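Local coordinates for aminotransferase (PDB 4GRX), which probably transfers amino groups between amines and keto acids as a class III omega-aminotransferase that uses covalently held pyridoxal phosphate, at residues A[67-72]-A[274-279]; A[122-127]-A[327-332]; A[131-136]-A[231-236]; A[365-370]-A[441-446]. All coordinates share one frame; numbering follows the deposited sequence.

Contact 1: A[67-72]-A[274-279]; sequences GLWNMV and FGRTGN
Arg276 passes the edge of the Trp69 indole with its CD methylene and ends at the carbonyl of that residue: CD lies near the ring plane, 4.2 Å from CE3 of Trp69. Further out, the guanidinium donates from NH2 to the carbonyl O of Trp69 at 3.0 Å. The N-H...O angle of 141° shows a bent bond, and the donor stands 40° above the carbonyl plane rather than on a lone pair. CG1 of Val72 approaches the same nitrogen obliquely, 3.4 Å from Arg276 NH2. An arginine chain nearly straight through chi2 and then bent at chi3 (-81°) brings the planar group to both residues. A water in the guanidinium plane accepts from Arg276 NE at 2.6 Å and also lies 2.9 Å from Trp69 O. Both segments are loops in the interior of this class III aminotransferase, which belongs to the fold-type I pyridoxal phosphate enzymes, and the Trp69 side chain is about 5 Å from the bound delta-amino valeric acid. Arg276 itself sits in a type I beta turn from Gly275 to Gly278, closed by a 2.8 Å bond from Gly278 N to Gly275 O. Putting a leucine in place of Arg276 would probably leave the carbonyl O of Trp69 and the water without their arginine partner, and the carbonyls of Phe389 and Pro437 short of a donor. NH2 also bonds Ser66 OG, just before 67-72, while NH1 donates to those two carbonyls.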
loop_
_atom_site.group_PDB
_atom_site.type_symbol
_atom_site.label_atom_id
_atom_site.label_comp_id
_atom_site.label_asym_id
_atom_site.label_seq_id
_atom_site.Cartn_x
_atom_site.Cartn_y
_atom_site.Cartn_z
ATOM N N GLY A 67 -10.996 -15.553 -5.748
ATOM C CA GLY A 67 -10.099 -15.285 -4.636
ATOM C C GLY A 67 -10.676 -14.092 -3.900
ATOM O O GLY A 67 -11.501 -14.236 -2.998
ATOM N N LEU A 68 -10.285 -12.899 -4.330
ATOM C CA LEU A 68 -10.752 -11.687 -3.692
ATOM C C LEU A 68 -11.222 -10.651 -4.701
ATOM O O LEU A 68 -10.675 -9.563 -4.765
ATOM C CB LEU A 68 -9.635 -11.138 -2.833
ATOM C CG LEU A 68 -10.007 -10.338 -1.599
ATOM C CD1 LEU A 68 -11.277 -10.850 -0.942
ATOM C CD2 LEU A 68 -8.819 -10.376 -0.654
ATOM N N TRP A 69 -12.256 -10.999 -5.471
ATOM C CA TRP A 69 -12.780 -10.192 -6.602
ATOM C C TRP A 69 -11.855 -10.089 -7.787
ATOM O O TRP A 69 -12.304 -9.819 -8.893
ATOM C CB TRP A 69 -13.171 -8.764 -6.193
ATOM C CG TRP A 69 -14.005 -8.636 -4.950
ATOM C CD1 TRP A 69 -13.559 -8.590 -3.633
ATOM C CD2 TRP A 69 -15.467 -8.489 -4.863
ATOM N NE1 TRP A 69 -14.614 -8.438 -2.763
ATOM C CE2 TRP A 69 -15.783 -8.378 -3.432
ATOM C CE3 TRP A 69 -16.498 -8.445 -5.783
ATOM C CZ2 TRP A 69 -17.085 -8.231 -2.974
ATOM C CZ3 TRP A 69 -17.809 -8.301 -5.309
ATOM C CH2 TRP A 69 -18.093 -8.195 -3.940
ATOM N N ASN A 70 -10.565 -10.302 -7.566
ATOM C CA ASN A 70 -9.525 -9.907 -8.511
ATOM C C ASN A 70 -9.010 -10.975 -9.493
ATOM O O ASN A 70 -8.456 -10.634 -10.541
ATOM C CB ASN A 70 -8.344 -9.302 -7.737
ATOM C CG ASN A 70 -7.735 -10.271 -6.728
ATOM O OD1 ASN A 70 -8.357 -11.247 -6.322
ATOM N ND2 ASN A 70 -6.515 -9.988 -6.311
ATOM N N MET A 71 -9.163 -12.256 -9.165
ATOM C CA MET A 71 -8.623 -13.307 -10.061
ATOM C C MET A 71 -9.563 -13.648 -11.236
ATOM O O MET A 71 -9.866 -14.812 -11.498
ATOM C CB MET A 71 -8.270 -14.579 -9.281
ATOM C CG MET A 71 -7.505 -14.328 -8.005
ATOM S SD MET A 71 -5.739 -14.403 -8.272
ATOM C CE MET A 71 -5.283 -13.298 -6.923
ATOM N N VAL A 72 -9.998 -12.624 -11.951
ATOM C CA VAL A 72 -10.990 -12.781 -13.013
ATOM C C VAL A 72 -10.565 -13.730 -14.137
ATOM O O VAL A 72 -11.412 -14.283 -14.838
ATOM C CB VAL A 72 -11.390 -11.414 -13.594
ATOM C CG1 VAL A 72 -11.898 -10.513 -12.470
ATOM C CG2 VAL A 72 -10.205 -10.783 -14.314
ATOM N N PHE A 274 -13.060 -2.699 -15.435
ATOM C CA PHE A 274 -12.842 -3.810 -16.371
ATOM C C PHE A 274 -13.758 -5.002 -16.167
ATOM O O PHE A 274 -13.261 -6.108 -15.922
ATOM C CB PHE A 274 -11.396 -4.296 -16.306
ATOM C CG PHE A 274 -10.401 -3.207 -16.436
ATOM C CD1 PHE A 274 -9.729 -2.742 -15.325
ATOM C CD2 PHE A 274 -10.148 -2.624 -17.677
ATOM C CE1 PHE A 274 -8.807 -1.711 -15.447
ATOM C CE2 PHE A 274 -9.229 -1.594 -17.806
ATOM C CZ PHE A 274 -8.563 -1.134 -16.682
ATOM N N GLY A 275 -15.077 -4.781 -16.235
ATOM C CA GLY A 275 -16.007 -5.846 -16.628
ATOM C C GLY A 275 -17.088 -6.430 -15.739
ATOM O O GLY A 275 -18.167 -6.777 -16.227
ATOM N N ARG A 276 -16.822 -6.563 -14.450
ATOM C CA ARG A 276 -17.741 -7.286 -13.580
ATOM C C ARG A 276 -19.202 -6.794 -13.681
ATOM O O ARG A 276 -20.150 -7.576 -13.477
ATOM C CB ARG A 276 -17.220 -7.309 -12.133
ATOM C CG ARG A 276 -17.775 -8.442 -11.288
ATOM C CD ARG A 276 -17.032 -8.605 -9.967
ATOM N NE ARG A 276 -15.777 -9.358 -10.107
ATOM C CZ ARG A 276 -15.685 -10.680 -10.309
ATOM N NH1 ARG A 276 -16.775 -11.440 -10.418
ATOM N NH2 ARG A 276 -14.492 -11.252 -10.423
ATOM N N THR A 277 -19.374 -5.523 -14.030
ATOM C CA THR A 277 -20.676 -4.868 -14.053
ATOM C C THR A 277 -21.430 -5.075 -15.351
ATOM O O THR A 277 -22.645 -4.842 -15.406
ATOM C CB THR A 277 -20.523 -3.349 -13.882
ATOM O OG1 THR A 277 -19.385 -2.879 -14.651
ATOM C CG2 THR A 277 -20.363 -3.027 -12.392
ATOM N N GLY A 278 -20.704 -5.490 -16.390
ATOM C CA GLY A 278 -21.253 -5.603 -17.736
ATOM C C GLY A 278 -20.584 -4.630 -18.688
ATOM O O GLY A 278 -20.945 -4.557 -19.860
ATOM N N ASN A 279 -19.595 -3.896 -18.181
ATOM C CA ASN A 279 -18.885 -2.866 -18.949
ATOM C C ASN A 279 -17.493 -2.623 -18.455
ATOM O O ASN A 279 -17.111 -3.176 -17.433
ATOM C CB ASN A 279 -19.637 -1.548 -18.888
ATOM C CG ASN A 279 -20.773 -1.513 -19.862
ATOM O OD1 ASN A 279 -21.934 -1.611 -19.467
ATOM N ND2 ASN A 279 -20.446 -1.434 -21.150
HETATM O O HOH W 1 -13.911 -7.581 -9.867
#

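Contact 2: A[122-127]-A[327-332]; sequences RVFYTN and EEFPHG
Phe124 and Phe329 meet edge to face. The two ring planes stand 83° apart with centroids separated by 5.3 Å, and CE2 of Phe329 comes over one face of the Phe124 ring, offset toward its rim and 3.9 Å from Phe124 CZ. With CG anti to the backbone N (chi1 -169°), the Phe124 ring points off the strand toward the loop.

A second aromatic contact is oblique. The His331 ring meets Phe124 at 45°, its CD2 edge 3.4 Å from Phe124 CE2. The polar atoms of the imidazole are engaged on other partners, ND1 with Lys138 and NE2 with Thr135.

Backbone packing completes the contact: Gly332 CA lies in the plane of the Phe124 ring, 3.6 Å from CZ.

Phe329 also packs on Tyr29 of the second subunit, and Glu328 on Phe31 of that subunit. Phe124, Phe329 and His331 form a buried aromatic cluster that fastens the loop 327-332 to strand 122-126, an outermost strand of the central sheet within the chain, at the dimer interface.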
loop_
_atom_site.group_PDB
_atom_site.type_symbol
_atom_site.label_atom_id
_atom_site.label_comp_id
_atom_site.label_asym_id
_atom_site.label_seq_id
_atom_site.Cartn_x
_atom_site.Cartn_y
_atom_site.Cartn_z
ATOM N N ARG A 122 -4.365 12.222 -16.480
ATOM C CA ARG A 122 -3.097 11.829 -15.864
ATOM C C ARG A 122 -3.285 10.668 -14.879
ATOM O O ARG A 122 -4.371 10.447 -14.337
ATOM C CB ARG A 122 -2.394 13.033 -15.198
ATOM C CG ARG A 122 -1.874 14.093 -16.166
ATOM C CD ARG A 122 -0.804 14.976 -15.529
ATOM N NE ARG A 122 -0.526 16.181 -16.312
ATOM C CZ ARG A 122 0.385 16.262 -17.285
ATOM N NH1 ARG A 122 1.120 15.205 -17.604
ATOM N NH2 ARG A 122 0.570 17.400 -17.947
ATOM N N VAL A 123 -2.200 9.938 -14.657
ATOM C CA VAL A 123 -2.220 8.696 -13.896
ATOM C C VAL A 123 -1.120 8.732 -12.818
ATOM O O VAL A 123 0.055 9.014 -13.115
ATOM C CB VAL A 123 -2.011 7.472 -14.841
ATOM C CG1 VAL A 123 -2.269 6.156 -14.125
ATOM C CG2 VAL A 123 -2.895 7.574 -16.084
ATOM N N PHE A 124 -1.514 8.458 -11.575
ATOM C CA PHE A 124 -0.563 8.240 -10.482
ATOM C C PHE A 124 -0.702 6.810 -9.923
ATOM O O PHE A 124 -1.815 6.276 -9.849
ATOM C CB PHE A 124 -0.753 9.287 -9.384
ATOM C CG PHE A 124 0.346 9.288 -8.351
ATOM C CD1 PHE A 124 1.579 9.903 -8.617
ATOM C CD2 PHE A 124 0.157 8.673 -7.101
ATOM C CE1 PHE A 124 2.592 9.906 -7.661
ATOM C CE2 PHE A 124 1.167 8.677 -6.144
ATOM C CZ PHE A 124 2.382 9.296 -6.428
ATOM N N TYR A 125 0.415 6.183 -9.543
ATOM C CA TYR A 125 0.368 4.762 -9.151
ATOM C C TYR A 125 0.525 4.484 -7.651
ATOM O O TYR A 125 1.169 5.243 -6.922
ATOM C CB TYR A 125 1.367 3.931 -9.966
ATOM C CG TYR A 125 1.049 3.868 -11.448
ATOM C CD1 TYR A 125 0.067 3.012 -11.935
ATOM C CD2 TYR A 125 1.736 4.666 -12.362
ATOM C CE1 TYR A 125 -0.233 2.956 -13.284
ATOM C CE2 TYR A 125 1.441 4.620 -13.712
ATOM C CZ TYR A 125 0.456 3.762 -14.171
ATOM O OH TYR A 125 0.163 3.703 -15.515
ATOM N N THR A 126 -0.075 3.376 -7.215
ATOM C CA THR A 126 0.052 2.892 -5.848
ATOM C C THR A 126 0.207 1.384 -5.875
ATOM O O THR A 126 0.234 0.767 -6.953
ATOM C CB THR A 126 -1.202 3.204 -5.018
ATOM O OG1 THR A 126 -2.331 2.559 -5.608
ATOM C CG2 THR A 126 -1.461 4.682 -4.967
ATOM N N ASN A 127 0.276 0.775 -4.695
ATOM C CA ASN A 127 0.305 -0.686 -4.626
ATOM C C ASN A 127 -1.072 -1.284 -4.410
ATOM O O ASN A 127 -1.393 -2.317 -4.991
ATOM C CB ASN A 127 1.282 -1.167 -3.558
ATOM C CG ASN A 127 2.700 -0.693 -3.819
ATOM O OD1 ASN A 127 3.278 -0.980 -4.868
ATOM N ND2 ASN A 127 3.262 0.049 -2.873
ATOM N N GLU A 327 6.620 23.079 -7.196
ATOM C CA GLU A 327 7.765 22.430 -7.878
ATOM C C GLU A 327 8.000 20.932 -7.641
ATOM O O GLU A 327 8.933 20.365 -8.216
ATOM C CB GLU A 327 9.064 23.219 -7.699
ATOM C CG GLU A 327 9.138 24.441 -8.594
ATOM C CD GLU A 327 10.450 25.170 -8.470
ATOM O OE1 GLU A 327 11.396 24.608 -7.884
ATOM O OE2 GLU A 327 10.530 26.307 -8.966
ATOM N N GLU A 328 7.157 20.297 -6.824
ATOM C CA GLU A 328 7.239 18.854 -6.581
ATOM C C GLU A 328 5.931 18.320 -5.974
ATOM O O GLU A 328 5.333 18.971 -5.117
ATOM C CB GLU A 328 8.446 18.524 -5.674
ATOM C CG GLU A 328 8.724 17.030 -5.482
ATOM C CD GLU A 328 10.144 16.708 -5.016
ATOM O OE1 GLU A 328 11.085 17.451 -5.369
ATOM O OE2 GLU A 328 10.322 15.686 -4.308
ATOM N N PHE A 329 5.478 17.156 -6.436
ATOM C CA PHE A 329 4.405 16.431 -5.748
ATOM C C PHE A 329 5.052 15.495 -4.715
ATOM O O PHE A 329 5.435 14.371 -5.051
ATOM C CB PHE A 329 3.537 15.654 -6.746
ATOM C CG PHE A 329 2.351 14.952 -6.125
ATOM C CD1 PHE A 329 1.304 15.676 -5.550
ATOM C CD2 PHE A 329 2.255 13.561 -6.148
ATOM C CE1 PHE A 329 0.206 15.026 -4.993
ATOM C CE2 PHE A 329 1.155 12.910 -5.598
ATOM C CZ PHE A 329 0.132 13.643 -5.014
ATOM N N PRO A 330 5.194 15.964 -3.453
ATOM C CA PRO A 330 5.956 15.233 -2.434
ATOM C C PRO A 330 5.201 13.993 -1.928
ATOM O O PRO A 330 4.944 13.844 -0.732
ATOM C CB PRO A 330 6.139 16.270 -1.318
ATOM C CG PRO A 330 5.501 17.543 -1.801
ATOM C CD PRO A 330 4.546 17.155 -2.878
ATOM N N HIS A 331 4.863 13.108 -2.855
ATOM C CA HIS A 331 4.071 11.945 -2.556
ATOM C C HIS A 331 4.457 10.820 -3.476
ATOM O O HIS A 331 4.855 11.061 -4.618
ATOM C CB HIS A 331 2.602 12.301 -2.716
ATOM C CG HIS A 331 1.663 11.180 -2.361
ATOM N ND1 HIS A 331 1.206 10.991 -1.113
ATOM C CD2 HIS A 331 1.119 10.163 -3.138
ATOM C CE1 HIS A 331 0.402 9.911 -1.086
ATOM N NE2 HIS A 331 0.348 9.405 -2.327
ATOM N N GLY A 332 4.358 9.580 -2.987
ATOM C CA GLY A 332 4.711 8.387 -3.770
ATOM C C GLY A 332 5.216 7.194 -2.963
ATOM O O GLY A 332 5.842 7.358 -1.910
#

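Contact 3: A[131-136]-A[231-236]; sequences EANDTM and GFFAEP
Met136 and Phe233 make the close half of this contact, where helix 129-146 lies against strand 229-234 of the central sheet. The helix belongs to a beta-alpha-beta crossover that leaves strand 122-126 and leads to the parallel strand 154-158, so the contact is the helix-on-sheet layering of the fold-type I core. CG of Met136 is 3.5 Å from CZ of Phe233 and approaches the ring obliquely, while CB of the same methionine sits at the ring edge, in its plane, 3.8 Å from CZ. With CG anti to the backbone N (chi1 -171°), the chain first runs toward the ring and then bends at chi2, which carries the sulfur away; the touching is done by methylenes.

The other half is thinner, one oxygen touching the ring against two methylenes, with no hydrogen bond across it. Asn133 sends its amide past the ring with the two planes 77° apart, giving only the carbonyl oxygen to Phe233. No solvent side exists here, since all three touching residues are buried, and the ND2 end of Asn133 is satisfied within the protein: it donates to the carbonyl of His163 and to OD2 of Asp268. Beyond the contact, Phe233 packs on Ile155 and Thr157 of strand 154-158, next to it in the sheet. The nearest approach of the asparagine is OD1, 3.6 Å from both CD2 and CE2 of Phe233.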
loop_
_atom_site.group_PDB
_atom_site.type_symbol
_atom_site.label_atom_id
_atom_site.label_comp_id
_atom_site.label_asym_id
_atom_site.label_seq_id
_atom_site.Cartn_x
_atom_site.Cartn_y
_atom_site.Cartn_z
ATOM N N GLU A 131 -4.306 2.526 -0.612
ATOM C CA GLU A 131 -3.325 3.571 -0.902
ATOM C C GLU A 131 -3.843 4.581 -1.930
ATOM O O GLU A 131 -3.675 5.769 -1.742
ATOM C CB GLU A 131 -2.030 2.960 -1.419
ATOM C CG GLU A 131 -1.104 2.409 -0.351
ATOM C CD GLU A 131 0.178 1.761 -0.905
ATOM O OE1 GLU A 131 0.155 1.116 -1.970
ATOM O OE2 GLU A 131 1.230 1.866 -0.246
ATOM N N ALA A 132 -4.466 4.100 -3.006
ATOM C CA ALA A 132 -5.021 4.958 -4.041
ATOM C C ALA A 132 -6.107 5.921 -3.516
ATOM O O ALA A 132 -6.101 7.111 -3.840
ATOM C CB ALA A 132 -5.553 4.124 -5.188
ATOM N N ASN A 133 -7.030 5.421 -2.695
ATOM C CA ASN A 133 -8.031 6.302 -2.084
ATOM C C ASN A 133 -7.399 7.297 -1.115
ATOM O O ASN A 133 -7.730 8.493 -1.135
ATOM C CB ASN A 133 -9.149 5.492 -1.412
ATOM C CG ASN A 133 -10.143 4.935 -2.418
ATOM O OD1 ASN A 133 -10.579 5.646 -3.342
ATOM N ND2 ASN A 133 -10.503 3.663 -2.257
ATOM N N ASP A 134 -6.493 6.793 -0.278
ATOM C CA ASP A 134 -5.681 7.616 0.584
ATOM C C ASP A 134 -4.936 8.745 -0.189
ATOM O O ASP A 134 -5.016 9.933 0.190
ATOM C CB ASP A 134 -4.702 6.733 1.340
ATOM C CG ASP A 134 -4.192 7.396 2.585
ATOM O OD1 ASP A 134 -3.543 8.463 2.462
ATOM O OD2 ASP A 134 -4.456 6.878 3.695
ATOM N N THR A 135 -4.230 8.363 -1.260
ATOM C CA THR A 135 -3.582 9.303 -2.170
ATOM C C THR A 135 -4.582 10.326 -2.720
ATOM O O THR A 135 -4.268 11.528 -2.769
ATOM C CB THR A 135 -2.892 8.564 -3.340
ATOM O OG1 THR A 135 -1.727 7.869 -2.864
ATOM C CG2 THR A 135 -2.475 9.529 -4.461
ATOM N N MET A 136 -5.775 9.851 -3.117
ATOM C CA MET A 136 -6.798 10.717 -3.717
ATOM C C MET A 136 -7.250 11.816 -2.768
ATOM O O MET A 136 -7.451 12.958 -3.181
ATOM C CB MET A 136 -8.017 9.934 -4.201
ATOM C CG MET A 136 -8.997 10.782 -5.011
ATOM S SD MET A 136 -8.260 11.335 -6.573
ATOM C CE MET A 136 -8.470 13.120 -6.458
ATOM N N GLY A 231 -14.408 16.386 -1.335
ATOM C CA GLY A 231 -14.740 15.342 -2.292
ATOM C C GLY A 231 -15.891 14.425 -1.908
ATOM O O GLY A 231 -16.353 14.418 -0.762
ATOM N N PHE A 232 -16.342 13.653 -2.902
ATOM C CA PHE A 232 -17.390 12.642 -2.762
ATOM C C PHE A 232 -16.910 11.403 -3.497
ATOM O O PHE A 232 -16.662 11.436 -4.713
ATOM C CB PHE A 232 -18.696 13.150 -3.393
ATOM C CG PHE A 232 -19.801 12.119 -3.471
ATOM C CD1 PHE A 232 -19.866 11.215 -4.528
ATOM C CD2 PHE A 232 -20.802 12.074 -2.504
ATOM C CE1 PHE A 232 -20.892 10.272 -4.606
ATOM C CE2 PHE A 232 -21.825 11.142 -2.574
ATOM C CZ PHE A 232 -21.867 10.230 -3.625
ATOM N N PHE A 233 -16.752 10.311 -2.760
ATOM C CA PHE A 233 -16.378 9.038 -3.366
ATOM C C PHE A 233 -17.577 8.108 -3.380
ATOM O O PHE A 233 -18.356 8.076 -2.416
ATOM C CB PHE A 233 -15.269 8.360 -2.565
ATOM C CG PHE A 233 -13.959 9.072 -2.601
ATOM C CD1 PHE A 233 -13.812 10.340 -2.017
ATOM C CD2 PHE A 233 -12.845 8.456 -3.164
ATOM C CE1 PHE A 233 -12.584 10.995 -2.041
ATOM C CE2 PHE A 233 -11.621 9.104 -3.186
ATOM C CZ PHE A 233 -11.486 10.367 -2.625
ATOM N N ALA A 234 -17.695 7.327 -4.455
ATOM C CA ALA A 234 -18.697 6.253 -4.534
ATOM C C ALA A 234 -18.241 5.117 -5.416
ATOM O O ALA A 234 -17.703 5.343 -6.509
ATOM C CB ALA A 234 -20.036 6.795 -5.037
ATOM N N GLU A 235 -18.460 3.896 -4.942
ATOM C CA GLU A 235 -18.428 2.726 -5.801
ATOM C C GLU A 235 -19.703 2.758 -6.644
ATOM O O GLU A 235 -20.795 3.021 -6.097
ATOM C CB GLU A 235 -18.467 1.455 -4.968
ATOM C CG GLU A 235 -17.270 1.236 -4.071
ATOM C CD GLU A 235 -17.608 0.343 -2.900
ATOM O OE1 GLU A 235 -17.911 0.906 -1.827
ATOM O OE2 GLU A 235 -17.598 -0.906 -3.055
ATOM N N PRO A 236 -19.596 2.501 -7.967
ATOM C CA PRO A 236 -20.846 2.471 -8.749
ATOM C C PRO A 236 -21.824 1.419 -8.202
ATOM O O PRO A 236 -23.006 1.724 -7.982
ATOM C CB PRO A 236 -20.375 2.144 -10.174
ATOM C CG PRO A 236 -18.956 2.616 -10.210
ATOM C CD PRO A 236 -18.404 2.383 -8.823
#

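Contact 4: A[365-370]-A[441-446]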
loop_
_atom_site.group_PDB
_atom_site.type_symbol
_atom_site.label_atom_id
_atom_site.label_comp_id
_atom_site.label_asym_id
_atom_site.label_seq_id
_atom_site.Cartn_x
_atom_site.Cartn_y
_atom_site.Cartn_z
ATOM N N ALA A 365 -24.654 -13.394 -17.727
ATOM C CA ALA A 365 -25.397 -12.636 -16.712
ATOM C C ALA A 365 -26.873 -13.024 -16.623
ATOM O O ALA A 365 -27.401 -13.135 -15.514
ATOM C CB ALA A 365 -25.245 -11.129 -16.912
ATOM N N PRO A 366 -27.548 -13.224 -17.776
ATOM C CA PRO A 366 -28.946 -13.669 -17.720
ATOM C C PRO A 366 -29.124 -14.975 -16.956
ATOM O O PRO A 366 -29.975 -15.046 -16.071
ATOM C CB PRO A 366 -29.303 -13.861 -19.194
ATOM C CG PRO A 366 -28.466 -12.851 -19.889
ATOM C CD PRO A 366 -27.156 -12.888 -19.162
ATOM N N ARG A 367 -28.328 -15.988 -17.299
ATOM C CA ARG A 367 -28.374 -17.288 -16.633
ATOM C C ARG A 367 -28.041 -17.225 -15.128
ATOM O O ARG A 367 -28.687 -17.906 -14.311
ATOM C CB ARG A 367 -27.427 -18.247 -17.325
ATOM C CG ARG A 367 -27.406 -19.623 -16.697
ATOM C CD ARG A 367 -26.250 -20.444 -17.241
ATOM N NE ARG A 367 -26.347 -21.844 -16.838
ATOM C CZ ARG A 367 -26.971 -22.766 -17.554
ATOM N NH1 ARG A 367 -27.554 -22.430 -18.695
ATOM N NH2 ARG A 367 -27.025 -24.019 -17.128
ATOM N N PHE A 368 -27.032 -16.416 -14.787
ATOM C CA PHE A 368 -26.599 -16.166 -13.409
ATOM C C PHE A 368 -27.759 -15.586 -12.621
ATOM O O PHE A 368 -28.053 -16.038 -11.516
ATOM C CB PHE A 368 -25.448 -15.158 -13.418
ATOM C CG PHE A 368 -24.534 -15.224 -12.212
ATOM C CD1 PHE A 368 -25.023 -15.515 -10.937
ATOM C CD2 PHE A 368 -23.176 -14.935 -12.356
ATOM C CE1 PHE A 368 -24.174 -15.561 -9.842
ATOM C CE2 PHE A 368 -22.321 -14.961 -11.268
ATOM C CZ PHE A 368 -22.822 -15.276 -10.007
ATOM N N GLU A 369 -28.418 -14.589 -13.205
ATOM C CA GLU A 369 -29.600 -13.972 -12.612
ATOM C C GLU A 369 -30.780 -14.931 -12.452
ATOM O O GLU A 369 -31.547 -14.827 -11.484
ATOM C CB GLU A 369 -30.033 -12.762 -13.431
ATOM C CG GLU A 369 -31.116 -11.936 -12.761
ATOM C CD GLU A 369 -31.406 -10.642 -13.482
ATOM O OE1 GLU A 369 -30.617 -10.252 -14.370
ATOM O OE2 GLU A 369 -32.432 -10.020 -13.155
ATOM N N ALA A 370 -30.926 -15.854 -13.402
ATOM C CA ALA A 370 -31.970 -16.871 -13.333
ATOM C C ALA A 370 -31.749 -17.832 -12.157
ATOM O O ALA A 370 -32.696 -18.192 -11.465
ATOM C CB ALA A 370 -32.065 -17.622 -14.647
ATOM N N LEU A 441 -15.470 -18.290 -16.227
ATOM C CA LEU A 441 -16.416 -19.286 -15.731
ATOM C C LEU A 441 -17.336 -19.835 -16.823
ATOM O O LEU A 441 -17.995 -19.056 -17.529
ATOM C CB LEU A 441 -17.268 -18.697 -14.602
ATOM C CG LEU A 441 -18.052 -19.722 -13.784
ATOM C CD1 LEU A 441 -17.170 -20.302 -12.679
ATOM C CD2 LEU A 441 -19.307 -19.088 -13.206
ATOM N N THR A 442 -17.394 -21.168 -16.918
ATOM C CA THR A 442 -18.186 -21.873 -17.931
ATOM C C THR A 442 -19.583 -22.208 -17.397
ATOM O O THR A 442 -19.771 -22.334 -16.187
ATOM C CB THR A 442 -17.499 -23.190 -18.401
ATOM O OG1 THR A 442 -17.587 -24.194 -17.372
ATOM C CG2 THR A 442 -16.026 -22.972 -18.799
ATOM N N GLU A 443 -20.556 -22.367 -18.294
ATOM C CA GLU A 443 -21.937 -22.681 -17.898
ATOM C C GLU A 443 -22.021 -23.860 -16.938
ATOM O O GLU A 443 -22.880 -23.882 -16.057
ATOM C CB GLU A 443 -22.825 -22.930 -19.123
ATOM C CG GLU A 443 -22.842 -21.762 -20.100
ATOM C CD GLU A 443 -23.670 -22.020 -21.344
ATOM O OE1 GLU A 443 -24.442 -23.000 -21.357
ATOM O OE2 GLU A 443 -23.559 -21.232 -22.314
ATOM N N ALA A 444 -21.125 -24.828 -17.110
ATOM C CA ALA A 444 -21.100 -26.035 -16.275
ATOM C C ALA A 444 -20.595 -25.697 -14.877
ATOM O O ALA A 444 -21.155 -26.138 -13.874
ATOM C CB ALA A 444 -20.239 -27.115 -16.916
ATOM N N GLN A 445 -19.546 -24.895 -14.821
ATOM C CA GLN A 445 -19.027 -24.387 -13.558
ATOM C C GLN A 445 -20.066 -23.525 -12.810
ATOM O O GLN A 445 -20.165 -23.583 -11.576
ATOM C CB GLN A 445 -17.724 -23.618 -13.815
ATOM C CG GLN A 445 -16.599 -24.536 -14.281
ATOM C CD GLN A 445 -15.426 -23.833 -14.951
ATOM O OE1 GLN A 445 -15.403 -22.603 -15.123
ATOM N NE2 GLN A 445 -14.430 -24.624 -15.336
ATOM N N MET A 446 -20.853 -22.752 -13.551
ATOM C CA MET A 446 -21.884 -21.922 -12.938
ATOM C C MET A 446 -22.956 -22.788 -12.280
ATOM O O MET A 446 -23.441 -22.480 -11.180
ATOM C CB MET A 446 -22.492 -20.944 -13.946
ATOM C CG MET A 446 -23.502 -20.001 -13.325
ATOM S SD MET A 446 -24.310 -18.934 -14.522
ATOM C CE MET A 446 -23.061 -17.681 -14.785
#
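Glu443 holds its carboxylate over one face of the Arg367 guanidinium rather than in line with its N-H bonds. OE1 of Glu443 is 4.1 Å from NH1 of Arg367, too far for a salt bridge, and because it lies well out of the guanidinium plane no N-H points at it. The two flat groups are turned only 23° from one another. The arginine spends its directional bonding on another residue of the same helix as Glu443, with NH2 in a salt bridge to OD2 of Asp447.

Met446 fills the inner part of the contact between helices 357-375 and 443-463. Its sulfur is 3.7 Å from CD of Arg367, whose methylenes run antiparallel to the methionine chain. The methionine is extended through chi2 and turns at chi3 (-79°), taking CE to Phe368, where it lies 3.7 Å from CD2 and equally close to CB. SD stands 5.1 Å from the centroid of the Phe368 ring and 37° off its normal, an oblique Met-aromatic contact. Replacing Met446 by an alanine is likely to open a gap beside Phe368 and strip the arginine methylenes of their neighbour. Just before this residue, Thr442 and Gln445 form a capping box: Gln445 N donates to Thr442 OG1 at 3.3 Å, and Thr442 N to Gln445 OE1.

The contact is thus divided chemically, a buried apolar Met-Phe pairing inside and an exposed Arg-Glu pair at the margin, where the attraction is probably electrostatic and weakly directional.

In the fold
Contacts 2 and 3 are neighbours, with centres about 15 Å apart. Strand 122-126 leads directly into helix 129-146, both contacts reach the seven-stranded mixed sheet, and they meet where His331 NE2 lies 2.6 Å from Thr135 OG1, probably hydrogen-bonded. Contact 3 is nested along the chain within the loops closed by contacts 1 and 2, whose segments alternate. Contact 4 comes last, joining helix 357-375 to the C-terminal helix 443-463; its centre is about 15 Å from that of contact 1 but about 41 Å from that of contact 2, on the opposite side of the chain's centre. Contacts 1 to 3 also touch the second subunit, reached by the 67-72 loop, strand 122-126 and helix 129-146.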